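Local coordinates for glutaredoxin related protein (Sulfolobus solfataricus, PDB 4MNN) that probably acts as an atypical protein disulfide oxidoreductase of thioredoxin fold, exchanging thiols and disulfides in the redox chemistry of its archaeal host, at residues Gly17-Asn25 with Glu32-Glu40. Numbering follows the deposited sequence.
Sequences GDITIQQCN and EFKNYVNVE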
loop_
_atom_site.group_PDB
_atom_site.type_symbol
_atom_site.label_atom_id
_atom_site.label_comp_id
_atom_site.label_asym_id
_atom_site.label_seq_id
_atom_site.Cartn_x
_atom_site.Cartn_y
_atom_site.Cartn_z
ATOM N N GLY A 17 -3.094 18.012 -5.921
ATOM C CA GLY A 17 -2.882 17.640 -4.523
ATOM C C GLY A 17 -1.414 17.659 -4.093
ATOM O O GLY A 17 -0.589 18.286 -4.755
ATOM N N ASP A 18 -1.090 16.973 -2.997
ATOM C CA ASP A 18 0.284 16.938 -2.506
ATOM C C ASP A 18 0.668 15.505 -2.102
ATOM O O ASP A 18 1.370 15.285 -1.098
ATOM C CB ASP A 18 0.457 17.876 -1.320
ATOM C CG ASP A 18 -0.243 17.380 -0.083
ATOM O OD1 ASP A 18 -1.242 16.645 -0.237
ATOM O OD2 ASP A 18 0.198 17.731 1.043
ATOM N N ILE A 19 0.189 14.534 -2.878
ATOM C CA ILE A 19 0.562 13.151 -2.627
ATOM C C ILE A 19 2.055 13.106 -2.974
ATOM O O ILE A 19 2.507 13.764 -3.930
ATOM C CB ILE A 19 -0.212 12.181 -3.561
ATOM C CG1 ILE A 19 -1.451 11.638 -2.863
ATOM C CG2 ILE A 19 0.689 11.007 -3.969
ATOM C CD1 ILE A 19 -1.174 10.534 -1.832
ATOM N N THR A 20 2.833 12.383 -2.169
ATOM C CA THR A 20 4.256 12.241 -2.436
ATOM C C THR A 20 4.586 10.750 -2.317
ATOM O O THR A 20 4.184 10.124 -1.347
ATOM C CB THR A 20 5.133 12.985 -1.419
ATOM O OG1 THR A 20 4.909 14.399 -1.525
ATOM C CG2 THR A 20 6.620 12.723 -1.719
ATOM N N ILE A 21 5.297 10.206 -3.305
ATOM C CA ILE A 21 5.690 8.801 -3.291
ATOM C C ILE A 21 7.197 8.723 -3.105
ATOM O O ILE A 21 7.922 9.446 -3.791
ATOM C CB ILE A 21 5.349 8.129 -4.647
ATOM C CG1 ILE A 21 3.851 7.866 -4.731
ATOM C CG2 ILE A 21 6.163 6.855 -4.856
ATOM C CD1 ILE A 21 3.408 7.460 -6.114
ATOM N N GLN A 22 7.667 7.902 -2.164
ATOM C CA GLN A 22 9.106 7.719 -2.022
ATOM C C GLN A 22 9.319 6.286 -2.467
ATOM O O GLN A 22 8.647 5.376 -1.989
ATOM C CB GLN A 22 9.574 7.854 -0.581
ATOM C CG GLN A 22 9.251 9.188 0.047
ATOM C CD GLN A 22 9.882 9.304 1.421
ATOM O OE1 GLN A 22 9.879 8.345 2.184
ATOM N NE2 GLN A 22 10.421 10.467 1.735
ATOM N N GLN A 23 10.267 6.051 -3.356
ATOM C CA GLN A 23 10.428 4.675 -3.802
ATOM C C GLN A 23 11.856 4.335 -4.105
ATOM O O GLN A 23 12.661 5.234 -4.246
ATOM C CB GLN A 23 9.651 4.482 -5.109
ATOM C CG GLN A 23 10.236 5.265 -6.312
ATOM C CD GLN A 23 11.317 4.481 -7.087
ATOM O OE1 GLN A 23 11.257 3.245 -7.202
ATOM N NE2 GLN A 23 12.288 5.199 -7.635
ATOM N N CYS A 24 12.153 3.040 -4.187
ATOM C CA CYS A 24 13.459 2.634 -4.676
ATOM C C CYS A 24 13.335 1.294 -5.365
ATOM O O CYS A 24 12.467 0.465 -5.043
ATOM C CB CYS A 24 14.526 2.586 -3.595
ATOM S SG CYS A 24 13.970 1.704 -2.138
ATOM N N ASN A 25 14.192 1.108 -6.359
ATOM C CA ASN A 25 14.254 -0.102 -7.146
ATOM C C ASN A 25 13.023 -0.357 -8.019
ATOM O O ASN A 25 12.773 -1.476 -8.435
ATOM C CB ASN A 25 14.570 -1.299 -6.237
ATOM C CG ASN A 25 15.953 -1.182 -5.557
ATOM O OD1 ASN A 25 16.626 -0.134 -5.628
ATOM N ND2 ASN A 25 16.374 -2.259 -4.880
ATOM N N GLU A 32 7.336 7.449 -14.682
ATOM C CA GLU A 32 6.092 7.924 -15.314
ATOM C C GLU A 32 5.181 8.652 -14.303
ATOM O O GLU A 32 4.501 9.627 -14.652
ATOM C CB GLU A 32 5.320 6.728 -15.911
ATOM C CG GLU A 32 4.129 7.088 -16.817
ATOM C CD GLU A 32 4.552 7.883 -18.048
ATOM O OE1 GLU A 32 5.760 7.923 -18.345
ATOM O OE2 GLU A 32 3.674 8.466 -18.728
ATOM N N PHE A 33 5.168 8.190 -13.053
ATOM C CA PHE A 33 4.332 8.826 -12.010
ATOM C C PHE A 33 4.768 10.268 -11.776
ATOM O O PHE A 33 3.981 11.129 -11.399
ATOM C CB PHE A 33 4.467 8.067 -10.677
ATOM C CG PHE A 33 3.686 6.789 -10.606
ATOM C CD1 PHE A 33 3.976 5.711 -11.440
ATOM C CD2 PHE A 33 2.657 6.658 -9.686
ATOM C CE1 PHE A 33 3.271 4.527 -11.357
ATOM C CE2 PHE A 33 1.927 5.443 -9.596
ATOM C CZ PHE A 33 2.238 4.384 -10.434
ATOM N N LYS A 34 6.053 10.513 -11.962
ATOM C CA LYS A 34 6.627 11.821 -11.752
ATOM C C LYS A 34 5.954 12.888 -12.619
ATOM O O LYS A 34 5.972 14.078 -12.296
ATOM C CB LYS A 34 8.135 11.736 -12.042
ATOM C CG LYS A 34 9.005 12.442 -11.051
ATOM C CD LYS A 34 10.463 12.216 -11.375
ATOM C CE LYS A 34 11.333 13.281 -10.723
ATOM N NZ LYS A 34 11.128 13.290 -9.249
ATOM N N ASN A 35 5.311 12.455 -13.705
ATOM C CA ASN A 35 4.653 13.403 -14.589
ATOM C C ASN A 35 3.442 13.959 -13.881
ATOM O O ASN A 35 2.964 15.032 -14.229
ATOM C CB ASN A 35 4.213 12.742 -15.918
ATOM C CG ASN A 35 5.354 12.056 -16.651
ATOM O OD1 ASN A 35 6.476 12.567 -16.725
ATOM N ND2 ASN A 35 5.072 10.891 -17.212
ATOM N N TYR A 36 2.963 13.259 -12.845
ATOM C CA TYR A 36 1.761 13.676 -12.125
ATOM C C TYR A 36 1.846 13.970 -10.646
ATOM O O TYR A 36 1.046 14.751 -10.140
ATOM C CB TYR A 36 0.627 12.637 -12.311
ATOM C CG TYR A 36 0.479 12.196 -13.738
ATOM C CD1 TYR A 36 1.051 11.017 -14.182
ATOM C CD2 TYR A 36 -0.106 13.038 -14.679
ATOM C CE1 TYR A 36 1.063 10.690 -15.524
ATOM C CE2 TYR A 36 -0.102 12.724 -16.022
ATOM C CZ TYR A 36 0.485 11.559 -16.445
ATOM O OH TYR A 36 0.529 11.269 -17.794
ATOM N N VAL A 37 2.759 13.317 -9.927
ATOM C CA VAL A 37 2.889 13.533 -8.481
ATOM C C VAL A 37 4.364 13.645 -8.121
ATOM O O VAL A 37 5.223 13.334 -8.941
ATOM C CB VAL A 37 2.282 12.384 -7.642
ATOM C CG1 VAL A 37 0.771 12.271 -7.903
ATOM C CG2 VAL A 37 3.011 11.022 -7.987
ATOM N N ASN A 38 4.661 14.082 -6.902
ATOM C CA ASN A 38 6.070 14.196 -6.519
ATOM C C ASN A 38 6.573 12.801 -6.269
ATOM O O ASN A 38 5.907 12.025 -5.577
ATOM C CB ASN A 38 6.202 15.005 -5.224
ATOM C CG ASN A 38 5.633 16.425 -5.363
ATOM O OD1 ASN A 38 5.903 17.108 -6.338
ATOM N ND2 ASN A 38 4.867 16.863 -4.380
ATOM N N VAL A 39 7.740 12.487 -6.825
ATOM C CA VAL A 39 8.357 11.181 -6.611
ATOM C C VAL A 39 9.790 11.390 -6.081
ATOM O O VAL A 39 10.575 12.091 -6.703
ATOM C CB VAL A 39 8.438 10.368 -7.932
ATOM C CG1 VAL A 39 9.119 9.024 -7.679
ATOM C CG2 VAL A 39 7.024 10.131 -8.504
ATOM N N GLU A 40 10.103 10.809 -4.929
ATOM C CA GLU A 40 11.443 10.870 -4.352
ATOM C C GLU A 40 12.026 9.481 -4.481
ATOM O O GLU A 40 11.351 8.502 -4.178
ATOM C CB GLU A 40 11.374 11.218 -2.866
ATOM C CG GLU A 40 10.871 12.605 -2.582
ATOM C CD GLU A 40 10.703 12.835 -1.091
ATOM O OE1 GLU A 40 11.388 12.149 -0.288
ATOM O OE2 GLU A 40 9.904 13.711 -0.736
HETATM O O HOH W 1 2.286 15.688 -5.767
#
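The E40 side chain runs alongside that of Q22, both pointing the same way, and its OE1 accepts from Q22 NE2 at 2.8 Å. The bond is bent, 145° at the hydrogen, OE1 lying out of the Q22 amide plane; NE2 in turn meets OE1 from above the carboxylate plane, the two planes being 64° apart. CG of each residue lies anti to its carbonyl carbon and both chains continue extended, which brings their ends level. Replacing Q22 by an alanine removes the amide, and E40 OE1 would probably lose this donor, leaving the carboxylate freer to turn. On this same face, T20 CG2 touches E40 OE2 at 3.6 Å.

Parallel pairing of strands 19-24 and 38-41 is established by three backbone bonds: I21 N to N38 O, E40 N to I21 O, and Q23 N to E40 O, the first nearly straight at 173°. Where the pairing begins, one water bridges instead, donating to I19 O at 2.7 Å and accepting from N38 N. On the opposite face, I21 makes apolar contacts. I21 CD1 lies 3.7 Å from F33 CD2, the two side chains crossing at about a right angle, and also meets V37 CG2 at 4.0 Å; helices 4-11 and 71-83 pack on F33. These segments close the beta-alpha-beta unit of the first thioredoxin-like half, with 38-41 outermost in the sheet. C24, disulfide-bonded to C45, ends strand 19-24. Backbone bonds and the buried I21-F33 contact thus hold the parallel register, to which the bent, more exposed Q22-E40 bond probably adds less.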